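Local coordinates for Non-structural polyprotein (Sindbis virus, PDB 4GUA) that is an alphavirus replicase precursor joining the nsP2 cysteine protease, which probably cleaves the polyprotein into its mature parts, to the macro and zinc-binding regions of nsP3, at residues Lys12-Ala18 / Phe44-His50; Ile78-His83 / His93-Gly99; Leu21-Leu25 / Ala55-Ile59; Phe238-His244 / Lys268-Asp274. All coordinates share one frame; numbering follows the deposited sequence.

Contact 1: Lys12-Ala18 / Phe44-His50; sequences KTNVCWA and FADDKPH
The indole of Trp-17 takes His-50 on one face and its own neighbour Ala-18 on the other. His-50 CB sits 3.4 Å from the centroid of the five-membered ring, a CH-pi contact over the face, and the imidazole then turns its edge to the six-membered ring, planes at 85°. The rim of the indole meets Phe-44, whose N lies in the ring plane and whose CB is 3.8 Å from Trp-17 CH2. The Phe-44 ring in turn has Val-15 CG1 over one face, 4.0 Å from CD2, and Ala-18 CB at its edge; Trp-37 stacks with it. With Trp-17 CG set between backbone N and carbonyl carbon (chi1 51°), NE1 reaches Lys-48 O at 3.1 Å, in the plane of that carbonyl.

A second group of bonds joins side chains to main-chain atoms. Asp-47, in a Schellman motif behind helix 42-45, offers both carboxylate oxygens on their syn sides: OD2 to Thr-13 N (2.8 Å) and OD1 to Asn-14 N (2.7 Å). Lys-12 NZ bonds Phe-44 O at 2.9 Å, arriving from the face of that carbonyl opposite to Asp-47 N. One carboxylate thus grips two successive N-H groups just ahead of helix 16-27, which would fix the approach to Cys-16, the first residue of that helix.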
# COMPACT_ATOMS: atom_id res chain seq x y z
N LYS A 12 30.98 -18.85 -4.46
CA LYS A 12 29.95 -17.81 -4.55
C LYS A 12 30.45 -16.53 -3.89
O LYS A 12 30.66 -16.50 -2.67
CB LYS A 12 28.64 -18.26 -3.89
CG LYS A 12 28.01 -19.51 -4.50
CD LYS A 12 27.19 -19.14 -5.73
CE LYS A 12 26.73 -20.36 -6.49
NZ LYS A 12 25.74 -20.00 -7.54
N THR A 13 30.64 -15.48 -4.68
CA THR A 13 31.21 -14.25 -4.14
C THR A 13 30.17 -13.36 -3.45
O THR A 13 30.53 -12.69 -2.48
CB THR A 13 32.04 -13.43 -5.20
OG1 THR A 13 31.18 -12.70 -6.08
CG2 THR A 13 32.96 -14.34 -6.00
N ASN A 14 28.92 -13.27 -3.91
CA ASN A 14 27.98 -12.49 -3.10
C ASN A 14 26.82 -13.27 -2.49
O ASN A 14 25.69 -13.07 -2.89
CB ASN A 14 27.36 -11.42 -3.98
CG ASN A 14 28.39 -10.71 -4.83
OD1 ASN A 14 28.55 -11.05 -6.00
ND2 ASN A 14 29.09 -9.75 -4.25
N VAL A 15 27.07 -14.05 -1.46
CA VAL A 15 25.99 -14.74 -0.75
C VAL A 15 25.88 -14.37 0.73
O VAL A 15 25.19 -15.05 1.48
CB VAL A 15 25.96 -16.25 -1.04
CG1 VAL A 15 25.83 -16.46 -2.55
CG2 VAL A 15 27.18 -16.94 -0.50
N CYS A 16 26.62 -13.36 1.16
CA CYS A 16 26.65 -13.05 2.58
C CYS A 16 25.23 -13.03 3.15
O CYS A 16 25.02 -13.43 4.29
CB CYS A 16 27.38 -11.72 2.85
SG CYS A 16 26.75 -10.27 1.99
N TRP A 17 24.25 -12.62 2.35
CA TRP A 17 22.85 -12.64 2.81
C TRP A 17 22.37 -14.05 3.19
O TRP A 17 21.71 -14.25 4.23
CB TRP A 17 21.92 -12.02 1.75
CG TRP A 17 22.06 -12.57 0.36
CD1 TRP A 17 22.92 -12.13 -0.61
CD2 TRP A 17 21.30 -13.63 -0.22
NE1 TRP A 17 22.75 -12.86 -1.76
CE2 TRP A 17 21.76 -13.79 -1.55
CE3 TRP A 17 20.28 -14.46 0.24
CZ2 TRP A 17 21.24 -14.75 -2.41
CZ3 TRP A 17 19.76 -15.41 -0.61
CH2 TRP A 17 20.24 -15.55 -1.92
N ALA A 18 22.73 -15.04 2.38
CA ALA A 18 22.40 -16.43 2.68
C ALA A 18 23.18 -16.96 3.89
O ALA A 18 22.60 -17.56 4.81
CB ALA A 18 22.65 -17.31 1.46
N PHE A 44 20.90 -16.45 -5.72
CA PHE A 44 21.94 -17.35 -5.24
C PHE A 44 22.55 -18.11 -6.41
O PHE A 44 23.77 -18.10 -6.61
CB PHE A 44 21.37 -18.34 -4.22
CG PHE A 44 22.42 -19.19 -3.55
CD1 PHE A 44 23.05 -20.21 -4.24
CD2 PHE A 44 22.74 -19.00 -2.22
CE1 PHE A 44 24.00 -21.01 -3.63
CE2 PHE A 44 23.70 -19.79 -1.59
CZ PHE A 44 24.33 -20.80 -2.30
N ALA A 45 21.70 -18.74 -7.21
CA ALA A 45 22.13 -19.50 -8.39
C ALA A 45 23.03 -18.69 -9.32
O ALA A 45 23.96 -19.23 -9.91
CB ALA A 45 20.92 -20.00 -9.14
N ASP A 46 22.72 -17.41 -9.48
CA ASP A 46 23.50 -16.51 -10.32
C ASP A 46 24.54 -15.68 -9.56
O ASP A 46 25.17 -14.80 -10.13
CB ASP A 46 22.58 -15.57 -11.09
CG ASP A 46 21.70 -16.31 -12.09
OD1 ASP A 46 22.10 -17.43 -12.49
OD2 ASP A 46 20.63 -15.78 -12.47
N ASP A 47 24.68 -15.94 -8.26
CA ASP A 47 25.68 -15.28 -7.42
C ASP A 47 25.57 -13.76 -7.44
O ASP A 47 26.48 -13.07 -7.90
CB ASP A 47 27.09 -15.71 -7.86
CG ASP A 47 28.15 -15.35 -6.84
OD1 ASP A 47 27.80 -14.89 -5.73
OD2 ASP A 47 29.35 -15.54 -7.15
N LYS A 48 24.43 -13.25 -6.96
CA LYS A 48 24.16 -11.82 -6.96
C LYS A 48 23.80 -11.27 -5.58
O LYS A 48 23.32 -12.00 -4.72
CB LYS A 48 23.06 -11.51 -7.98
CG LYS A 48 23.49 -11.90 -9.38
CD LYS A 48 22.44 -11.65 -10.44
CE LYS A 48 23.04 -11.85 -11.84
NZ LYS A 48 22.19 -11.31 -12.95
N PRO A 49 24.06 -9.97 -5.36
CA PRO A 49 23.68 -9.38 -4.07
C PRO A 49 22.18 -9.44 -3.85
O PRO A 49 21.42 -9.43 -4.81
CB PRO A 49 24.17 -7.93 -4.19
CG PRO A 49 24.24 -7.67 -5.64
CD PRO A 49 24.65 -8.97 -6.26
N HIS A 50 21.76 -9.53 -2.59
CA HIS A 50 20.35 -9.69 -2.28
C HIS A 50 20.06 -9.30 -0.82
O HIS A 50 20.98 -9.23 -0.00
CB HIS A 50 19.94 -11.14 -2.53
CG HIS A 50 18.46 -11.35 -2.57
ND1 HIS A 50 17.59 -10.45 -3.14
CD2 HIS A 50 17.70 -12.37 -2.10
CE1 HIS A 50 16.36 -10.90 -3.02
NE2 HIS A 50 16.40 -12.06 -2.40

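Contact 2: Ile78-His83 / His93-Gly99; sequences IPLTYH and HWDNSPG
Three antiparallel bridges pair Thr-81 with Asp-95, Tyr-82 with Trp-94 and His-83 with His-93. The outer two are hydrogen-bonded pairs and the middle one is not. Thr-81 N to Asp-95 O measures 3.0 Å and His-83 N to His-93 O 2.8 Å, each with a return bond, and the short strand axes run 155° apart.

Apolar and aromatic contacts lie on the face of Tyr-82 and Trp-94. Tyr-82 CB stands 3.8 Å from the centroid of the six-membered ring of Trp-94, over its face. The phenol ring, carried anti to the backbone N (chi1 -180°), meets the indole obliquely, planes at 57°. Leu-80 CG touches Trp-94 CZ3 at 3.8 Å.

Polar side chains gather on the other face. The edge of His-83 is turned to Asp-95 and Ser-97, with NE2 3.0 Å from Ser-97 OG and in a weak bond to Asp-95 OD1. That same OD1 takes Ser-97 N from above the carboxylate plane, an Asx turn, while Thr-81 OG1 gives a bond of 2.7 Å to Ser-97 O. Farther along, Asn-96 ND2 donates to Pro-79 O at 3.2 Å, almost straight and within the amide plane, and also to Ala-20 O in helix 16-27.

Side-chain bonds therefore continue the pairing past the last bridge. Asn-96 ties the turn leaving strand 93-95 to both strand 78-83 and helix 16-27, and a single carboxylate oxygen, Asp-95 OD1, both shapes that turn and links it, weakly, to His-83.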
# COMPACT_ATOMS: atom_id res chain seq x y z
N ILE A 78 18.89 -14.67 17.10
CA ILE A 78 20.07 -14.36 16.34
C ILE A 78 19.86 -13.07 15.58
O ILE A 78 18.90 -12.95 14.82
CB ILE A 78 20.36 -15.49 15.37
CG1 ILE A 78 20.40 -16.82 16.14
CG2 ILE A 78 21.65 -15.22 14.60
CD1 ILE A 78 20.41 -18.03 15.25
N PRO A 79 20.75 -12.10 15.79
CA PRO A 79 20.61 -10.85 15.05
C PRO A 79 20.88 -11.03 13.56
O PRO A 79 21.72 -11.84 13.17
CB PRO A 79 21.66 -9.94 15.70
CG PRO A 79 22.62 -10.85 16.31
CD PRO A 79 21.86 -12.06 16.75
N LEU A 80 20.10 -10.34 12.75
CA LEU A 80 20.37 -10.25 11.33
C LEU A 80 20.67 -8.80 11.04
O LEU A 80 19.77 -7.96 11.03
CB LEU A 80 19.17 -10.72 10.52
CG LEU A 80 19.39 -10.77 9.01
CD1 LEU A 80 20.60 -11.64 8.65
CD2 LEU A 80 18.12 -11.26 8.31
N THR A 81 21.94 -8.53 10.74
CA THR A 81 22.45 -7.17 10.75
C THR A 81 23.04 -6.78 9.40
O THR A 81 23.94 -7.45 8.86
CB THR A 81 23.54 -7.00 11.82
OG1 THR A 81 23.01 -7.38 13.10
CG2 THR A 81 24.03 -5.57 11.88
N TYR A 82 22.53 -5.67 8.88
CA TYR A 82 23.01 -5.10 7.64
C TYR A 82 24.03 -4.02 7.98
O TYR A 82 23.76 -3.16 8.81
CB TYR A 82 21.85 -4.47 6.88
CG TYR A 82 22.25 -3.85 5.56
CD1 TYR A 82 22.61 -4.63 4.47
CD2 TYR A 82 22.27 -2.46 5.41
CE1 TYR A 82 22.98 -4.06 3.26
CE2 TYR A 82 22.64 -1.88 4.20
CZ TYR A 82 22.99 -2.68 3.13
OH TYR A 82 23.35 -2.11 1.93
N HIS A 83 25.18 -4.07 7.32
CA HIS A 83 26.21 -3.05 7.50
C HIS A 83 26.45 -2.26 6.23
O HIS A 83 26.93 -2.80 5.24
CB HIS A 83 27.52 -3.69 7.94
CG HIS A 83 27.44 -4.37 9.27
ND1 HIS A 83 27.59 -3.68 10.46
CD2 HIS A 83 27.25 -5.67 9.60
CE1 HIS A 83 27.48 -4.53 11.46
NE2 HIS A 83 27.28 -5.74 10.97
N HIS A 93 27.44 -5.32 3.84
CA HIS A 93 27.64 -6.70 4.22
C HIS A 93 26.55 -7.18 5.20
O HIS A 93 26.08 -6.40 6.03
CB HIS A 93 29.05 -6.81 4.83
CG HIS A 93 29.38 -8.15 5.39
ND1 HIS A 93 29.69 -9.24 4.60
CD2 HIS A 93 29.46 -8.58 6.67
CE1 HIS A 93 29.94 -10.28 5.37
NE2 HIS A 93 29.80 -9.91 6.63
N TRP A 94 26.13 -8.44 5.07
CA TRP A 94 25.20 -9.02 6.03
C TRP A 94 25.92 -10.00 6.93
O TRP A 94 26.66 -10.86 6.46
CB TRP A 94 24.09 -9.79 5.33
CG TRP A 94 23.04 -8.97 4.65
CD1 TRP A 94 23.02 -8.59 3.34
CD2 TRP A 94 21.84 -8.45 5.23
NE1 TRP A 94 21.89 -7.87 3.07
CE2 TRP A 94 21.15 -7.76 4.21
CE3 TRP A 94 21.29 -8.49 6.51
CZ2 TRP A 94 19.93 -7.12 4.44
CZ3 TRP A 94 20.08 -7.85 6.74
CH2 TRP A 94 19.41 -7.17 5.70
N ASP A 95 25.67 -9.90 8.23
CA ASP A 95 26.15 -10.91 9.16
C ASP A 95 25.30 -10.98 10.42
O ASP A 95 24.25 -10.36 10.52
CB ASP A 95 27.63 -10.68 9.50
CG ASP A 95 27.87 -9.39 10.27
OD1 ASP A 95 26.91 -8.85 10.87
OD2 ASP A 95 29.03 -8.92 10.31
N ASN A 96 25.76 -11.78 11.37
CA ASN A 96 25.07 -12.03 12.62
C ASN A 96 25.55 -11.18 13.81
O ASN A 96 25.22 -11.47 14.96
CB ASN A 96 25.10 -13.52 12.93
CG ASN A 96 24.48 -14.35 11.82
OD1 ASN A 96 25.14 -15.20 11.22
ND2 ASN A 96 23.22 -14.07 11.51
N SER A 97 26.38 -10.17 13.55
CA SER A 97 26.86 -9.28 14.61
C SER A 97 25.70 -8.66 15.38
O SER A 97 24.57 -8.63 14.89
CB SER A 97 27.75 -8.18 14.03
OG SER A 97 27.00 -7.02 13.70
N PRO A 98 25.96 -8.21 16.62
CA PRO A 98 24.95 -7.61 17.51
C PRO A 98 24.11 -6.48 16.90
O PRO A 98 24.65 -5.64 16.18
CB PRO A 98 25.79 -7.08 18.67
CG PRO A 98 26.96 -8.00 18.71
CD PRO A 98 27.26 -8.34 17.29
N GLY A 99 22.82 -6.46 17.21
CA GLY A 99 21.90 -5.45 16.70
C GLY A 99 20.49 -5.66 17.23
O GLY A 99 20.20 -6.71 17.81

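Contact 3: Leu21-Leu25 / Ala55-Ile59; sequences LEPIL and ALDVI
Leu-21, Ile-24 and Leu-25 of helix 16-27 pack on Ala-55, Leu-56 and Ile-59 of helix 52-64 in a wholly buried, apolar helix-helix interface. The local axes pass 11.4 Å apart at a crossing angle of -32°, a wide spacing that branched side chains bridge. Leu-21 reaches farthest in: with CG beside its backbone N and chi2 extended (-172°), CD1 arrives 3.5 Å from Ala-55 CB and 3.7 Å from Ile-59 CD1, while CD2 rests 3.9 Å from Leu-56 CB. Both helices belong to the peptidase C9 region, of clan CA, and helix 16-27 opens with Cys-16, as the helix of the nucleophilic cysteine does in papain-like enzymes. One turn on from Leu-21, Leu-25 CD2 touches both Ile-59 CG2, at 3.6 Å, and Leu-56 CD1, at 4.0 Å. Its side chain crosses that of Ile-59 at about a right angle but slides past that of Leu-56 in the opposite direction. Ile-24 makes a lighter touch, CG2 to Leu-56 CD2. Pro-23 lies where the helix kinks, on the side turned from this interface. Trp-37 of helix 34-40 packs on Leu-25 and Ile-59, and Leu-80 of strand 78-83 on Leu-21 and Ile-24.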
# COMPACT_ATOMS: atom_id res chain seq x y z
N LEU A 21 21.64 -15.78 6.97
CA LEU A 21 20.45 -16.54 7.32
C LEU A 21 20.72 -17.92 7.91
O LEU A 21 19.94 -18.39 8.74
CB LEU A 21 19.55 -16.67 6.10
CG LEU A 21 18.88 -15.37 5.68
CD1 LEU A 21 17.85 -15.65 4.59
CD2 LEU A 21 18.25 -14.66 6.88
N GLU A 22 21.79 -18.58 7.48
CA GLU A 22 22.02 -19.98 7.87
C GLU A 22 21.71 -20.36 9.33
O GLU A 22 20.97 -21.32 9.58
CB GLU A 22 23.44 -20.40 7.51
CG GLU A 22 23.68 -21.89 7.64
CD GLU A 22 25.01 -22.33 7.06
OE1 GLU A 22 26.05 -21.73 7.41
OE2 GLU A 22 25.01 -23.29 6.26
N PRO A 23 22.27 -19.62 10.30
CA PRO A 23 21.98 -19.96 11.70
C PRO A 23 20.53 -19.67 12.10
O PRO A 23 19.99 -20.33 12.99
CB PRO A 23 22.96 -19.09 12.49
CG PRO A 23 23.25 -17.95 11.62
CD PRO A 23 23.22 -18.50 10.21
N ILE A 24 19.90 -18.69 11.47
CA ILE A 24 18.50 -18.40 11.76
C ILE A 24 17.63 -19.54 11.27
O ILE A 24 16.72 -19.98 11.97
CB ILE A 24 18.06 -17.07 11.13
CG1 ILE A 24 18.77 -15.91 11.83
CG2 ILE A 24 16.55 -16.89 11.25
CD1 ILE A 24 18.65 -14.60 11.11
N LEU A 25 17.95 -20.06 10.09
CA LEU A 25 17.23 -21.21 9.55
C LEU A 25 17.42 -22.44 10.45
O LEU A 25 16.51 -23.26 10.61
CB LEU A 25 17.69 -21.51 8.13
CG LEU A 25 17.51 -20.39 7.10
CD1 LEU A 25 17.96 -20.82 5.72
CD2 LEU A 25 16.05 -19.92 7.07
N ALA A 55 15.00 -12.65 1.61
CA ALA A 55 15.28 -14.08 1.47
C ALA A 55 14.60 -14.86 2.59
O ALA A 55 14.05 -15.93 2.35
CB ALA A 55 16.78 -14.34 1.47
N LEU A 56 14.64 -14.32 3.80
CA LEU A 56 14.07 -15.00 4.95
C LEU A 56 12.56 -15.13 4.79
O LEU A 56 11.98 -16.15 5.15
CB LEU A 56 14.42 -14.27 6.25
CG LEU A 56 13.87 -14.92 7.52
CD1 LEU A 56 14.22 -16.41 7.62
CD2 LEU A 56 14.36 -14.18 8.76
N ASP A 57 11.92 -14.09 4.26
CA ASP A 57 10.48 -14.14 4.02
C ASP A 57 10.17 -15.24 3.01
O ASP A 57 9.26 -16.04 3.21
CB ASP A 57 9.96 -12.78 3.53
CG ASP A 57 8.43 -12.66 3.58
OD1 ASP A 57 7.86 -12.65 4.69
OD2 ASP A 57 7.80 -12.57 2.50
N VAL A 58 10.95 -15.31 1.93
CA VAL A 58 10.77 -16.32 0.90
C VAL A 58 10.92 -17.74 1.46
O VAL A 58 10.18 -18.65 1.08
CB VAL A 58 11.76 -16.13 -0.27
CG1 VAL A 58 12.04 -17.45 -0.96
CG2 VAL A 58 11.22 -15.10 -1.26
N ILE A 59 11.90 -17.93 2.34
CA ILE A 59 12.19 -19.25 2.88
C ILE A 59 11.08 -19.67 3.82
O ILE A 59 10.70 -20.84 3.86
CB ILE A 59 13.54 -19.27 3.62
CG1 ILE A 59 14.67 -19.06 2.62
CG2 ILE A 59 13.73 -20.60 4.35
CD1 ILE A 59 15.93 -18.53 3.23

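Contact 4: Phe238-His244 / Lys268-Asp274; sequences FQQCEDH and KSYGYAD
Tyr-270 has Gln-240 of helix 237-257 over one face of its ring and His-244 of the same helix at its edge. The amide of Gln-240 stacks on the phenol ring, planes 19° apart, with CG 3.7 Å from the ring centroid. The edge of Tyr-270 meets the face of His-244, planes at 86°. His-244 NE2 also donates to Lys-268 O at 2.9 Å. Cys-241 SG accepts a weak bond from Ala-273 N at 3.4 Å and touches Ala-273 CB at 3.6 Å. Phe-238, its ring anti to the backbone N (chi1 -167°), brings CD2 to 3.7 Å from Ala-273 CB and CZ to 3.5 Å from Asp-274 CB.

Thr-231 positions the aromatic group: it bonds Gln-240 NE2, His-244 ND1 and Tyr-270 OH, while Thr-303 holds Gln-240 OE1. In the loop, Ser-269 OG accepts from Gly-271 N in an ST turn, and Asp-274 caps helix 275-286, its OD1 also bonding Ser-277 OG.

Helix 237-257 links strand 224-227 to strand 263-269, parallel neighbours in the mixed sheet, as a beta-alpha-beta crossover; the strand order 3-2-1-4-5-7-6 is that of class I methyltransferases. Phe-238 and Glu-242 also pack against helix 52-64 through Ile-61.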
# COMPACT_ATOMS: atom_id res chain seq x y z
N PHE A 238 3.07 -14.56 -8.01
CA PHE A 238 3.63 -14.26 -6.69
C PHE A 238 5.13 -14.49 -6.65
O PHE A 238 5.87 -13.65 -6.12
CB PHE A 238 2.96 -15.11 -5.61
CG PHE A 238 3.26 -14.64 -4.22
CD1 PHE A 238 4.39 -15.10 -3.55
CD2 PHE A 238 2.45 -13.71 -3.60
CE1 PHE A 238 4.69 -14.66 -2.27
CE2 PHE A 238 2.74 -13.25 -2.33
CZ PHE A 238 3.86 -13.73 -1.66
N GLN A 239 5.60 -15.61 -7.21
CA GLN A 239 7.02 -15.92 -7.20
C GLN A 239 7.80 -14.91 -8.02
O GLN A 239 8.93 -14.58 -7.70
CB GLN A 239 7.29 -17.32 -7.73
CG GLN A 239 8.75 -17.74 -7.64
CD GLN A 239 8.93 -19.24 -7.79
OE1 GLN A 239 8.77 -19.79 -8.89
NE2 GLN A 239 9.26 -19.92 -6.70
N GLN A 240 7.20 -14.45 -9.10
CA GLN A 240 7.85 -13.47 -9.95
C GLN A 240 8.03 -12.16 -9.20
O GLN A 240 9.07 -11.52 -9.30
CB GLN A 240 7.05 -13.26 -11.24
CG GLN A 240 7.80 -12.46 -12.29
CD GLN A 240 7.17 -12.55 -13.65
OE1 GLN A 240 5.96 -12.71 -13.77
NE2 GLN A 240 7.98 -12.43 -14.68
N CYS A 241 7.03 -11.77 -8.41
CA CYS A 241 7.13 -10.57 -7.60
C CYS A 241 8.30 -10.70 -6.64
O CYS A 241 9.12 -9.79 -6.52
CB CYS A 241 5.83 -10.30 -6.83
SG CYS A 241 4.50 -9.59 -7.84
N GLU A 242 8.35 -11.84 -5.94
CA GLU A 242 9.43 -12.13 -5.01
C GLU A 242 10.80 -11.95 -5.68
O GLU A 242 11.63 -11.21 -5.19
CB GLU A 242 9.31 -13.56 -4.47
CG GLU A 242 8.13 -13.78 -3.53
CD GLU A 242 8.09 -15.21 -2.96
OE1 GLU A 242 8.08 -16.17 -3.75
OE2 GLU A 242 8.07 -15.36 -1.72
N ASP A 243 11.01 -12.62 -6.81
CA ASP A 243 12.28 -12.56 -7.53
C ASP A 243 12.61 -11.15 -7.99
O ASP A 243 13.78 -10.78 -8.12
CB ASP A 243 12.25 -13.46 -8.77
CG ASP A 243 12.33 -14.93 -8.42
OD1 ASP A 243 12.72 -15.26 -7.28
OD2 ASP A 243 12.00 -15.76 -9.29
N HIS A 244 11.57 -10.38 -8.31
CA HIS A 244 11.74 -9.03 -8.81
C HIS A 244 11.93 -7.98 -7.72
O HIS A 244 12.52 -6.94 -7.98
CB HIS A 244 10.54 -8.64 -9.69
CG HIS A 244 10.75 -7.38 -10.46
ND1 HIS A 244 11.76 -7.22 -11.38
CD2 HIS A 244 10.09 -6.20 -10.42
CE1 HIS A 244 11.70 -6.00 -11.89
NE2 HIS A 244 10.70 -5.36 -11.32
N LYS A 268 9.22 -0.96 -14.58
CA LYS A 268 8.54 -2.21 -14.84
C LYS A 268 8.44 -3.08 -13.58
O LYS A 268 9.42 -3.26 -12.84
CB LYS A 268 9.25 -2.98 -15.96
CG LYS A 268 8.78 -4.41 -16.10
CD LYS A 268 9.49 -5.14 -17.23
CE LYS A 268 9.12 -4.60 -18.60
NZ LYS A 268 9.82 -5.35 -19.68
N SER A 269 7.25 -3.62 -13.34
CA SER A 269 7.01 -4.51 -12.22
C SER A 269 6.01 -5.58 -12.60
O SER A 269 5.41 -5.54 -13.66
CB SER A 269 6.47 -3.75 -11.00
OG SER A 269 5.08 -3.50 -11.13
N TYR A 270 5.88 -6.56 -11.73
CA TYR A 270 4.84 -7.58 -11.80
C TYR A 270 3.71 -7.30 -10.80
O TYR A 270 2.92 -8.18 -10.46
CB TYR A 270 5.49 -8.96 -11.71
CG TYR A 270 6.58 -9.04 -12.76
CD1 TYR A 270 6.30 -9.50 -14.04
CD2 TYR A 270 7.87 -8.57 -12.50
CE1 TYR A 270 7.28 -9.54 -15.02
CE2 TYR A 270 8.86 -8.61 -13.48
CZ TYR A 270 8.56 -9.09 -14.73
OH TYR A 270 9.53 -9.13 -15.71
N GLY A 271 3.70 -6.09 -10.26
CA GLY A 271 2.80 -5.71 -9.18
C GLY A 271 3.63 -5.75 -7.92
O GLY A 271 4.85 -5.93 -8.00
N TYR A 272 3.01 -5.56 -6.76
CA TYR A 272 3.66 -5.94 -5.52
C TYR A 272 2.79 -6.96 -4.79
O TYR A 272 2.04 -6.61 -3.87
CB TYR A 272 3.79 -4.69 -4.65
CG TYR A 272 2.53 -3.82 -4.72
CD1 TYR A 272 2.32 -2.95 -5.79
CD2 TYR A 272 1.55 -3.91 -3.75
CE1 TYR A 272 1.18 -2.18 -5.86
CE2 TYR A 272 0.41 -3.14 -3.81
CZ TYR A 272 0.22 -2.28 -4.87
OH TYR A 272 -0.93 -1.51 -4.92
N ALA A 273 2.99 -8.24 -5.06
CA ALA A 273 2.12 -9.25 -4.47
C ALA A 273 2.63 -9.63 -3.09
O ALA A 273 1.85 -9.78 -2.15
CB ALA A 273 2.03 -10.47 -5.37
N ASP A 274 3.94 -9.80 -2.99
CA ASP A 274 4.56 -10.20 -1.74
C ASP A 274 4.73 -8.99 -0.84
O ASP A 274 4.76 -7.85 -1.29
CB ASP A 274 5.90 -10.89 -2.02
CG ASP A 274 6.94 -9.94 -2.55
OD1 ASP A 274 6.83 -9.54 -3.73
OD2 ASP A 274 7.87 -9.59 -1.79

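Contacts 1, 2 and 3 form one packed unit inside the peptidase C9 range. Contact 1 and contact 3 share helix 16-27, and Trp-17 CE3 is 3.7 Å from Ala-55 CB. Contact 3 lies against contact 2, with Leu-80 CD2 3.7 Å from Leu-21 CD2. Where contacts 1 and 2 meet, Cys-16 SG stands 4.1 Å from His-93 ND1, consistent with the Cys-His pair of a clan CA protease, so the helix start and the hairpin would bring the two together. Contact 4 belongs to the methyltransferase-like sheet; its centre lies about 19 Å from those of contacts 1 and 3, and it touches contact 3 where Glu-242 OE2 meets Val-58 CG2 at 3.2 Å.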